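Local structure of activating signal cointegrator 1 complex subunit 2 (Homo sapiens, 6YXQ) at residues Pro6-Leu10 with Asp11-Ile15; Asp345-Gln348 with Gly349-Glu353; Ser389-Glu393 with Thr394-Tyr398. The protein recruits ASCC3 and ALKBH3 to sites of DNA damage by binding polyubiquitin, and is seen here as its N-terminal part in complex with ASCC3. All coordinates share one frame; numbering follows the deposited sequence.

How the contacts relate
All three contacts join neighbouring residues of the chain. Contact 1 is a surface turn ahead of the two-stranded hairpin, its centre about 48 Å from that of contact 2 and about 60 Å from that of contact 3. Contacts 2 and 3 are both first turns of helices, 348-359 and 394-408, with centres about 13 Å apart and a salt bridge between E352 and R395. Contact 2 is partly buried and rests on isoleucine and phenylalanine side chains against helix 306-340; contact 3 lies at the surface, where water and carboxylates do more of the work. In contact 1 the backbone bonds close tight turns, and one amide packs against hydrocarbon.

Contact 1 (Pro6-Leu10 with Asp11-Ile15); sequences PALPL and DQLQI
The side-chain amide of Q12 lies between two hydrocarbon groups that reach it on opposite sides of its plane, both slanting in toward the nitrogen end. On one side is the P9 ring, whose CG stands 3.4 Å from Q12 NE2, with P9 CD similarly close. On the other side is the L8 side chain, bringing CD1 to 3.4 Å from Q12 NE2 and meeting the glutamine at about a right angle. Q12 reaches this place because its CG sits between the backbone N and the carbonyl carbon (chi1 63°) and the chain runs extended beyond it, which carries the amide back over P9. These are van der Waals contacts. The second methyl of L8, CD2, lies 3.8 Å from L13 CA, so one leucine touches both Q12 and L13. The other flat group, the D11 carboxylate, has OD2 alongside the proline at 3.6 Å from P9 CB, while OD1 is hydrogen-bonded to S146. L10 turns from the glutamine and packs on A30, L31, H78 and W82, the last two on helix 78-87. Beneath the side chains the backbone folds back twice: Q12 N donates to P9 O at 3.3 Å, and L13 N donates to L10 O at 3.2 Å. Each of these bonds closes a turn of four residues. L10 and D11, then D11 and Q12, take the central places of two overlapping type I beta turns. This double turn leads straight into strand 14-18, which pairs antiparallel with strand 25-29 in a beta hairpin.

Contact 2 (Asp345-Gln348 with Gly349-Glu353); sequences DNIQ and GFIEE
I347, at the N-cap position, and Q348 offer their carbonyls to the first turn of helix 348-359: I351 N donates to I347 O at 2.9 Å with an almost straight 174° N-H...O angle, and E352 N donates to Q348 O at 2.7 Å, both arriving nearly along the C=O axis. The side chain at the cap is wholly apolar and packs on the first turn. Its CG1 meets the end of I351, one turn on, at 3.8 Å from I351 CD1. I351 has CG1 anti to its carbonyl carbon (chi1 -68°) and extends from there to CD1, which lays that branch back toward the cap and also close to I347 O. F350 meets I347 from another direction, its CD2 lying 3.8 Å from I347 CA and 4.1 Å from I347 CB. The ring approaches I347 obliquely. On the outer surface Q348 and E352 each bend at chi2 and bring their polar ends near one another, with Q348 NE2 3.6 Å from E352 OE2 and the two planes 40° apart. That separation is loose, and the carboxylate has a firmer partner in R395, a salt bridge to helix 394-408. Around this first turn, helix 306-340 receives I347 and F350, I339 touching both and P338 adding to the F350 contact, while C335 meets E353. Helix 394-408 lies by E352, so helix 348-359 begins between these two neighbours.

Contact 3 (Ser389-Glu393 with Thr394-Tyr398); sequences SVLDE and TRTAY
E393 O accepts two backbone hydrogen bonds at the start of helix 394-408: A397 N comes in at 2.8 Å, almost in line with the carbonyl bond, and T396 N at 3.1 Å from above its plane. A water adds a weak third bond to E393 O. The same water donates to E393 OE2 and is hydrogen-bonded to T396 OG1, at 2.6 Å from the latter, tying the two side chains together. T396 places OG1 between its backbone N and carbonyl carbon (chi1 72°), within range of both this water and a second one, which donates to D392 O. D392 O also takes the backbone N of R395, at 3.2 Å. The methylenes and the guanidinium of R395 have different partners. Its CG lies 3.8 Å from L391 CD1, where the two side chains cross at about a right angle, and on its way out the chain passes the carboxylate of D392. The charged ends do not meet: D392 OD1 and R395 NH1 are 5.2 Å apart. Bends at chi2 and chi3 instead carry the guanidinium toward helix 348-359, where R395 NH2 makes a salt bridge with E352 OE2. An alanine in place of R395 has neither guanidinium nor CG, and would probably leave E352 without its charged mate and L391 CD1 with a gap beside it. E393 OE1 has a weak hydrogen bond from Q385, and T396 rests on I381, Q385 and L355. Two acidic side chains at the amino end of the helix would probably suit its dipole. Backbone bonds and waters close the turn on itself, while the salt bridge ties it to helix 348-359.

Contact 1 (Pro6-Leu10 with Asp11-Ile15)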
ATOM      1  N   PRO B   6       2.583  21.330  31.670  1.00166.41           N
ATOM      2  CA  PRO B   6       3.121  21.307  30.307  1.00168.73           C
ATOM      3  C   PRO B   6       3.037  19.921  29.680  1.00171.26           C
ATOM      4  O   PRO B   6       2.763  18.950  30.387  1.00174.46           O
ATOM      5  CB  PRO B   6       4.574  21.732  30.506  1.00166.65           C
ATOM      6  CG  PRO B   6       4.923  21.171  31.852  1.00168.55           C
ATOM      7  CD  PRO B   6       3.648  21.172  32.678  1.00168.55           C
ATOM      8  N   ALA B   7       3.270  19.832  28.373  1.00168.25           N
ATOM      9  CA  ALA B   7       3.235  18.570  27.643  1.00156.99           C
ATOM     10  C   ALA B   7       4.660  18.156  27.299  1.00151.20           C
ATOM     11  O   ALA B   7       5.399  18.921  26.669  1.00138.03           O
ATOM     12  CB  ALA B   7       2.385  18.691  26.379  1.00149.79           C
ATOM     13  N   LEU B   8       5.042  16.945  27.719  1.00150.54           N
ATOM     14  CA  LEU B   8       6.380  16.412  27.496  1.00146.47           C
ATOM     15  C   LEU B   8       6.372  15.486  26.291  1.00143.19           C
ATOM     16  O   LEU B   8       5.558  14.549  26.243  1.00138.39           O
ATOM     17  CB  LEU B   8       6.865  15.658  28.734  1.00142.97           C
ATOM     18  CG  LEU B   8       8.375  15.508  28.951  1.00128.32           C
ATOM     19  CD1 LEU B   8       9.064  16.865  28.954  1.00108.77           C
ATOM     20  CD2 LEU B   8       8.666  14.749  30.245  1.00119.28           C
ATOM     21  N   PRO B   9       7.238  15.713  25.306  1.00143.86           N
ATOM     22  CA  PRO B   9       7.257  14.839  24.129  1.00132.69           C
ATOM     23  C   PRO B   9       7.685  13.426  24.488  1.00120.61           C
ATOM     24  O   PRO B   9       8.447  13.197  25.433  1.00122.90           O
ATOM     25  CB  PRO B   9       8.271  15.512  23.196  1.00135.22           C
ATOM     26  CG  PRO B   9       9.103  16.369  24.080  1.00144.04           C
ATOM     27  CD  PRO B   9       8.209  16.815  25.197  1.00150.96           C
ATOM     28  N   LEU B  10       7.197  12.478  23.687  1.00110.51           N
ATOM     29  CA  LEU B  10       7.252  11.062  24.039  1.00 95.98           C
ATOM     30  C   LEU B  10       8.678  10.563  24.217  1.00109.83           C
ATOM     31  O   LEU B  10       8.948   9.757  25.116  1.00117.00           O
ATOM     32  CB  LEU B  10       6.545  10.245  22.963  1.00 97.70           C
ATOM     33  CG  LEU B  10       6.499   8.731  23.159  1.00112.66           C
ATOM     34  CD1 LEU B  10       5.890   8.385  24.506  1.00118.71           C
ATOM     35  CD2 LEU B  10       5.714   8.081  22.029  1.00103.54           C
ATOM     36  N   ASP B  11       9.601  11.008  23.360  1.00120.51           N
ATOM     37  CA  ASP B  11      10.941  10.429  23.360  1.00123.24           C
ATOM     38  C   ASP B  11      11.637  10.633  24.700  1.00119.45           C
ATOM     39  O   ASP B  11      12.398   9.767  25.146  1.00122.79           O
ATOM     40  CB  ASP B  11      11.779  11.025  22.230  1.00127.65           C
ATOM     41  CG  ASP B  11      11.592  12.518  22.102  1.00134.01           C
ATOM     42  OD1 ASP B  11      12.607  13.252  22.104  1.00135.72           O
ATOM     43  OD2 ASP B  11      10.426  12.956  21.997  1.00128.82           O
ATOM     44  N   GLN B  12      11.383  11.760  25.364  1.00114.05           N
ATOM     45  CA  GLN B  12      12.037  12.067  26.627  1.00123.30           C
ATOM     46  C   GLN B  12      11.136  11.873  27.845  1.00124.16           C
ATOM     47  O   GLN B  12      11.584  12.112  28.973  1.00118.76           O
ATOM     48  CB  GLN B  12      12.592  13.499  26.604  1.00127.49           C
ATOM     49  CG  GLN B  12      11.552  14.599  26.449  1.00128.13           C
ATOM     50  CD  GLN B  12      12.187  15.973  26.266  1.00132.33           C
ATOM     51  OE1 GLN B  12      13.378  16.085  25.971  1.00130.59           O
ATOM     52  NE2 GLN B  12      11.392  17.021  26.446  1.00131.06           N
ATOM     53  N   LEU B  13       9.895  11.424  27.656  1.00123.34           N
ATOM     54  CA  LEU B  13       8.999  11.210  28.786  1.00130.19           C
ATOM     55  C   LEU B  13       9.338   9.904  29.495  1.00128.69           C
ATOM     56  O   LEU B  13       9.636   8.889  28.857  1.00112.96           O
ATOM     57  CB  LEU B  13       7.531  11.205  28.334  1.00129.46           C
ATOM     58  CG  LEU B  13       6.476  11.000  29.433  1.00140.04           C
ATOM     59  CD1 LEU B  13       5.185  11.704  29.052  1.00139.21           C
ATOM     60  CD2 LEU B  13       6.176   9.529  29.729  1.00152.61           C
ATOM     61  N   GLN B  14       9.266   9.937  30.821  1.00140.70           N
ATOM     62  CA  GLN B  14       9.613   8.812  31.672  1.00126.49           C
ATOM     63  C   GLN B  14       8.358   8.228  32.304  1.00125.91           C
ATOM     64  O   GLN B  14       7.461   8.967  32.717  1.00123.93           O
ATOM     65  CB  GLN B  14      10.594   9.251  32.765  1.00116.59           C
ATOM     66  CG  GLN B  14      11.710  10.139  32.245  1.00120.50           C
ATOM     67  CD  GLN B  14      12.971   9.359  31.962  1.00137.21           C
ATOM     68  OE1 GLN B  14      13.107   8.210  32.382  1.00148.48           O
ATOM     69  NE2 GLN B  14      13.892   9.967  31.229  1.00144.28           N
ATOM     70  N   ILE B  15       8.291   6.897  32.362  1.00120.81           N
ATOM     71  CA  ILE B  15       7.235   6.184  33.070  1.00116.92           C
ATOM     72  C   ILE B  15       7.880   5.261  34.094  1.00124.20           C
ATOM     73  O   ILE B  15       8.888   4.605  33.810  1.00124.01           O
ATOM     74  CB  ILE B  15       6.321   5.385  32.114  1.00112.04           C
ATOM     75  CG1 ILE B  15       7.131   4.400  31.262  1.00 99.36           C
ATOM     76  CG2 ILE B  15       5.508   6.327  31.241  1.00114.95           C
ATOM     77  CD1 ILE B  15       7.000   2.947  31.690  1.00 85.91           C
TER

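Contact 2 (Asp345-Gln348 with Gly349-Glu353)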
ATOM      1  N   ASP B 345      15.617  38.391 -10.927  1.00180.30           N
ATOM      2  CA  ASP B 345      16.331  38.502 -12.202  1.00177.81           C
ATOM      3  C   ASP B 345      17.756  37.948 -12.115  1.00169.32           C
ATOM      4  O   ASP B 345      18.721  38.594 -12.532  1.00159.25           O
ATOM      5  CB  ASP B 345      16.330  39.941 -12.724  1.00177.62           C
ATOM      6  CG  ASP B 345      15.393  40.126 -13.896  1.00167.84           C
ATOM      7  OD1 ASP B 345      15.329  41.251 -14.436  1.00165.63           O
ATOM      8  OD2 ASP B 345      14.722  39.141 -14.276  1.00155.86           O
ATOM      9  N   ASN B 346      17.877  36.712 -11.588  1.00166.42           N
ATOM     10  CA  ASN B 346      19.113  35.924 -11.623  1.00153.94           C
ATOM     11  C   ASN B 346      18.730  34.493 -12.013  1.00129.60           C
ATOM     12  O   ASN B 346      18.857  33.538 -11.248  1.00112.58           O
ATOM     13  CB  ASN B 346      19.864  35.965 -10.288  1.00157.15           C
ATOM     14  CG  ASN B 346      20.847  37.123 -10.201  1.00159.78           C
ATOM     15  OD1 ASN B 346      20.660  38.162 -10.830  1.00163.98           O
ATOM     16  ND2 ASN B 346      21.904  36.943  -9.421  1.00160.83           N
ATOM     17  N   ILE B 347      18.246  34.346 -13.242  1.00116.82           N
ATOM     18  CA  ILE B 347      17.682  33.100 -13.734  1.00102.25           C
ATOM     19  C   ILE B 347      18.503  32.518 -14.872  1.00 99.59           C
ATOM     20  O   ILE B 347      18.066  31.563 -15.522  1.00105.42           O
ATOM     21  CB  ILE B 347      16.224  33.300 -14.168  1.00 90.47           C
ATOM     22  CG1 ILE B 347      16.186  34.252 -15.360  1.00 81.71           C
ATOM     23  CG2 ILE B 347      15.404  33.853 -13.023  1.00 87.39           C
ATOM     24  CD1 ILE B 347      14.851  34.882 -15.586  1.00 88.16           C
ATOM     25  N   GLN B 348      19.681  33.081 -15.141  1.00 91.99           N
ATOM     26  CA  GLN B 348      20.492  32.609 -16.259  1.00 87.30           C
ATOM     27  C   GLN B 348      20.845  31.133 -16.108  1.00 85.50           C
ATOM     28  O   GLN B 348      20.758  30.360 -17.068  1.00 80.75           O
ATOM     29  CB  GLN B 348      21.752  33.461 -16.379  1.00 79.08           C
ATOM     30  CG  GLN B 348      21.511  34.766 -17.087  1.00 87.64           C
ATOM     31  CD  GLN B 348      20.862  34.563 -18.436  1.00 94.08           C
ATOM     32  OE1 GLN B 348      19.865  35.210 -18.762  1.00 96.75           O
ATOM     33  NE2 GLN B 348      21.424  33.656 -19.234  1.00 80.48           N
ATOM     34  N   GLY B 349      21.239  30.723 -14.900  1.00 80.37           N
ATOM     35  CA  GLY B 349      21.589  29.330 -14.683  1.00 69.06           C
ATOM     36  C   GLY B 349      20.429  28.390 -14.939  1.00 83.08           C
ATOM     37  O   GLY B 349      20.604  27.322 -15.529  1.00 93.86           O
ATOM     38  N   PHE B 350      19.227  28.777 -14.497  1.00 81.44           N
ATOM     39  CA  PHE B 350      18.022  28.008 -14.808  1.00 78.27           C
ATOM     40  C   PHE B 350      17.809  27.910 -16.315  1.00 73.75           C
ATOM     41  O   PHE B 350      17.571  26.821 -16.862  1.00 77.00           O
ATOM     42  CB  PHE B 350      16.807  28.663 -14.152  1.00 80.13           C
ATOM     43  CG  PHE B 350      16.863  28.701 -12.654  1.00 85.50           C
ATOM     44  CD1 PHE B 350      17.094  27.548 -11.926  1.00 91.64           C
ATOM     45  CD2 PHE B 350      16.665  29.892 -11.973  1.00 94.23           C
ATOM     46  CE1 PHE B 350      17.135  27.583 -10.543  1.00105.90           C
ATOM     47  CE2 PHE B 350      16.705  29.933 -10.593  1.00100.26           C
ATOM     48  CZ  PHE B 350      16.941  28.778  -9.876  1.00103.68           C
ATOM     49  N   ILE B 351      17.881  29.058 -16.994  1.00 65.70           N
ATOM     50  CA  ILE B 351      17.768  29.107 -18.448  1.00 59.69           C
ATOM     51  C   ILE B 351      18.823  28.219 -19.096  1.00 70.42           C
ATOM     52  O   ILE B 351      18.535  27.452 -20.029  1.00 62.82           O
ATOM     53  CB  ILE B 351      17.887  30.562 -18.930  1.00 62.38           C
ATOM     54  CG1 ILE B 351      16.666  31.368 -18.485  1.00 71.45           C
ATOM     55  CG2 ILE B 351      18.059  30.612 -20.434  1.00 71.12           C
ATOM     56  CD1 ILE B 351      16.754  32.846 -18.803  1.00 63.68           C
ATOM     57  N   GLU B 352      20.065  28.317 -18.618  1.00 69.27           N
ATOM     58  CA  GLU B 352      21.135  27.539 -19.228  1.00 73.52           C
ATOM     59  C   GLU B 352      20.913  26.051 -19.017  1.00 72.11           C
ATOM     60  O   GLU B 352      21.217  25.245 -19.900  1.00 69.30           O
ATOM     61  CB  GLU B 352      22.497  27.968 -18.679  1.00 76.06           C
ATOM     62  CG  GLU B 352      22.976  29.350 -19.143  1.00 75.28           C
ATOM     63  CD  GLU B 352      22.865  29.567 -20.645  1.00 82.81           C
ATOM     64  OE1 GLU B 352      23.094  28.614 -21.423  1.00 85.07           O
ATOM     65  OE2 GLU B 352      22.544  30.705 -21.050  1.00 80.35           O
ATOM     66  N   GLU B 353      20.372  25.666 -17.859  1.00 67.45           N
ATOM     67  CA  GLU B 353      20.102  24.255 -17.618  1.00 61.83           C
ATOM     68  C   GLU B 353      19.049  23.736 -18.587  1.00 68.40           C
ATOM     69  O   GLU B 353      19.200  22.651 -19.165  1.00 76.80           O
ATOM     70  CB  GLU B 353      19.669  24.034 -16.171  1.00 49.16           C
ATOM     71  CG  GLU B 353      19.302  22.590 -15.887  1.00 54.41           C
ATOM     72  CD  GLU B 353      19.680  22.143 -14.495  1.00 80.79           C
ATOM     73  OE1 GLU B 353      20.030  20.951 -14.337  1.00 81.44           O
ATOM     74  OE2 GLU B 353      19.619  22.975 -13.563  1.00 96.57           O
TER

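Contact 3 (Ser389-Glu393 with Thr394-Tyr398)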
ATOM      1  N   SER B 389      15.395  39.399 -19.590  1.00136.99           N
ATOM      2  CA  SER B 389      15.312  40.679 -20.282  1.00151.75           C
ATOM      3  C   SER B 389      16.079  40.660 -21.599  1.00149.19           C
ATOM      4  O   SER B 389      15.807  41.478 -22.486  1.00139.54           O
ATOM      5  CB  SER B 389      15.838  41.798 -19.385  1.00157.90           C
ATOM      6  OG  SER B 389      17.198  42.080 -19.656  1.00160.01           O
ATOM      7  N   VAL B 390      17.012  39.724 -21.765  1.00149.18           N
ATOM      8  CA  VAL B 390      17.986  39.796 -22.848  1.00143.84           C
ATOM      9  C   VAL B 390      18.211  38.430 -23.488  1.00139.68           C
ATOM     10  O   VAL B 390      19.323  37.895 -23.485  1.00143.02           O
ATOM     11  CB  VAL B 390      19.291  40.426 -22.322  1.00148.83           C
ATOM     12  CG1 VAL B 390      19.949  39.561 -21.199  1.00146.56           C
ATOM     13  CG2 VAL B 390      20.260  40.733 -23.456  1.00148.41           C
ATOM     14  N   LEU B 391      17.173  37.861 -24.100  1.00137.25           N
ATOM     15  CA  LEU B 391      17.281  36.523 -24.688  1.00133.66           C
ATOM     16  C   LEU B 391      17.015  36.594 -26.187  1.00130.01           C
ATOM     17  O   LEU B 391      15.873  36.801 -26.616  1.00140.04           O
ATOM     18  CB  LEU B 391      16.341  35.528 -24.014  1.00123.63           C
ATOM     19  CG  LEU B 391      16.766  34.084 -24.330  1.00 99.33           C
ATOM     20  CD1 LEU B 391      18.188  33.824 -23.851  1.00 94.69           C
ATOM     21  CD2 LEU B 391      15.817  33.098 -23.697  1.00 91.40           C
ATOM     22  N   ASP B 392      18.070  36.390 -26.977  1.00112.33           N
ATOM     23  CA  ASP B 392      17.991  36.421 -28.428  1.00102.30           C
ATOM     24  C   ASP B 392      17.552  35.068 -28.981  1.00105.01           C
ATOM     25  O   ASP B 392      17.697  34.022 -28.344  1.00 97.57           O
ATOM     26  CB  ASP B 392      19.336  36.813 -29.037  1.00110.64           C
ATOM     27  CG  ASP B 392      20.501  36.122 -28.362  1.00113.50           C
ATOM     28  OD1 ASP B 392      20.438  35.928 -27.131  1.00119.28           O
ATOM     29  OD2 ASP B 392      21.483  35.780 -29.054  1.00112.06           O
ATOM     30  N   GLU B 393      17.008  35.110 -30.198  1.00113.51           N
ATOM     31  CA  GLU B 393      16.545  33.896 -30.854  1.00 97.97           C
ATOM     32  C   GLU B 393      17.684  32.916 -31.077  1.00 95.74           C
ATOM     33  O   GLU B 393      17.456  31.704 -31.145  1.00106.80           O
ATOM     34  CB  GLU B 393      15.880  34.253 -32.180  1.00 98.53           C
ATOM     35  CG  GLU B 393      14.557  34.968 -32.008  1.00114.00           C
ATOM     36  CD  GLU B 393      13.413  33.998 -31.846  1.00126.56           C
ATOM     37  OE1 GLU B 393      12.398  34.373 -31.224  1.00131.74           O
ATOM     38  OE2 GLU B 393      13.532  32.856 -32.339  1.00131.34           O
ATOM     39  N   THR B 394      18.909  33.431 -31.200  1.00 94.50           N
ATOM     40  CA  THR B 394      20.106  32.607 -31.328  1.00 86.18           C
ATOM     41  C   THR B 394      20.111  31.459 -30.337  1.00 83.74           C
ATOM     42  O   THR B 394      20.405  30.308 -30.685  1.00 73.88           O
ATOM     43  CB  THR B 394      21.338  33.482 -31.101  1.00 71.96           C
ATOM     44  OG1 THR B 394      21.303  34.589 -32.003  1.00 79.27           O
ATOM     45  CG2 THR B 394      22.621  32.695 -31.298  1.00 73.19           C
ATOM     46  N   ARG B 395      19.774  31.768 -29.090  1.00 69.51           N
ATOM     47  CA  ARG B 395      19.942  30.829 -27.998  1.00 55.64           C
ATOM     48  C   ARG B 395      18.962  29.665 -28.047  1.00 67.00           C
ATOM     49  O   ARG B 395      19.242  28.624 -27.449  1.00 69.93           O
ATOM     50  CB  ARG B 395      19.806  31.570 -26.669  1.00 68.23           C
ATOM     51  CG  ARG B 395      20.663  32.819 -26.582  1.00 76.40           C
ATOM     52  CD  ARG B 395      22.145  32.484 -26.610  1.00 83.72           C
ATOM     53  NE  ARG B 395      22.469  31.320 -25.790  1.00 83.47           N
ATOM     54  CZ  ARG B 395      22.516  31.325 -24.462  1.00 81.02           C
ATOM     55  NH1 ARG B 395      22.262  32.437 -23.788  1.00 78.74           N
ATOM     56  NH2 ARG B 395      22.821  30.214 -23.807  1.00 80.90           N
ATOM     57  N   THR B 396      17.823  29.803 -28.734  1.00 69.55           N
ATOM     58  CA  THR B 396      16.839  28.725 -28.764  1.00 69.36           C
ATOM     59  C   THR B 396      16.485  28.223 -30.156  1.00 64.69           C
ATOM     60  O   THR B 396      15.921  27.127 -30.261  1.00 70.31           O
ATOM     61  CB  THR B 396      15.542  29.146 -28.045  1.00 73.30           C
ATOM     62  OG1 THR B 396      14.817  30.098 -28.838  1.00 76.76           O
ATOM     63  CG2 THR B 396      15.852  29.744 -26.677  1.00 60.61           C
ATOM     64  N   ALA B 397      16.827  28.960 -31.218  1.00 65.91           N
ATOM     65  CA  ALA B 397      16.362  28.639 -32.567  1.00 69.91           C
ATOM     66  C   ALA B 397      16.601  27.174 -32.920  1.00 71.92           C
ATOM     67  O   ALA B 397      15.673  26.465 -33.335  1.00 77.92           O
ATOM     68  CB  ALA B 397      17.050  29.555 -33.582  1.00 70.12           C
ATOM     69  N   TYR B 398      17.839  26.700 -32.742  1.00 56.99           N
ATOM     70  CA  TYR B 398      18.169  25.327 -33.121  1.00 67.71           C
ATOM     71  C   TYR B 398      17.227  24.326 -32.466  1.00 71.67           C
ATOM     72  O   TYR B 398      16.740  23.403 -33.133  1.00 82.11           O
ATOM     73  CB  TYR B 398      19.630  25.015 -32.781  1.00 71.76           C
ATOM     74  CG  TYR B 398      19.974  24.970 -31.305  1.00 62.59           C
ATOM     75  CD1 TYR B 398      20.081  26.133 -30.561  1.00 67.75           C
ATOM     76  CD2 TYR B 398      20.222  23.762 -30.666  1.00 64.73           C
ATOM     77  CE1 TYR B 398      20.400  26.096 -29.221  1.00 68.85           C
ATOM     78  CE2 TYR B 398      20.546  23.712 -29.323  1.00 59.54           C
ATOM     79  CZ  TYR B 398      20.635  24.884 -28.604  1.00 65.02           C
ATOM     80  OH  TYR B 398      20.968  24.850 -27.266  1.00 61.60           O
TER
HETATM   81  O   HOH W   1      15.409  33.043 -27.550  1.00108.61           O
HETATM   82  O   HOH W   2      14.153  30.687 -31.317  1.00 99.87           O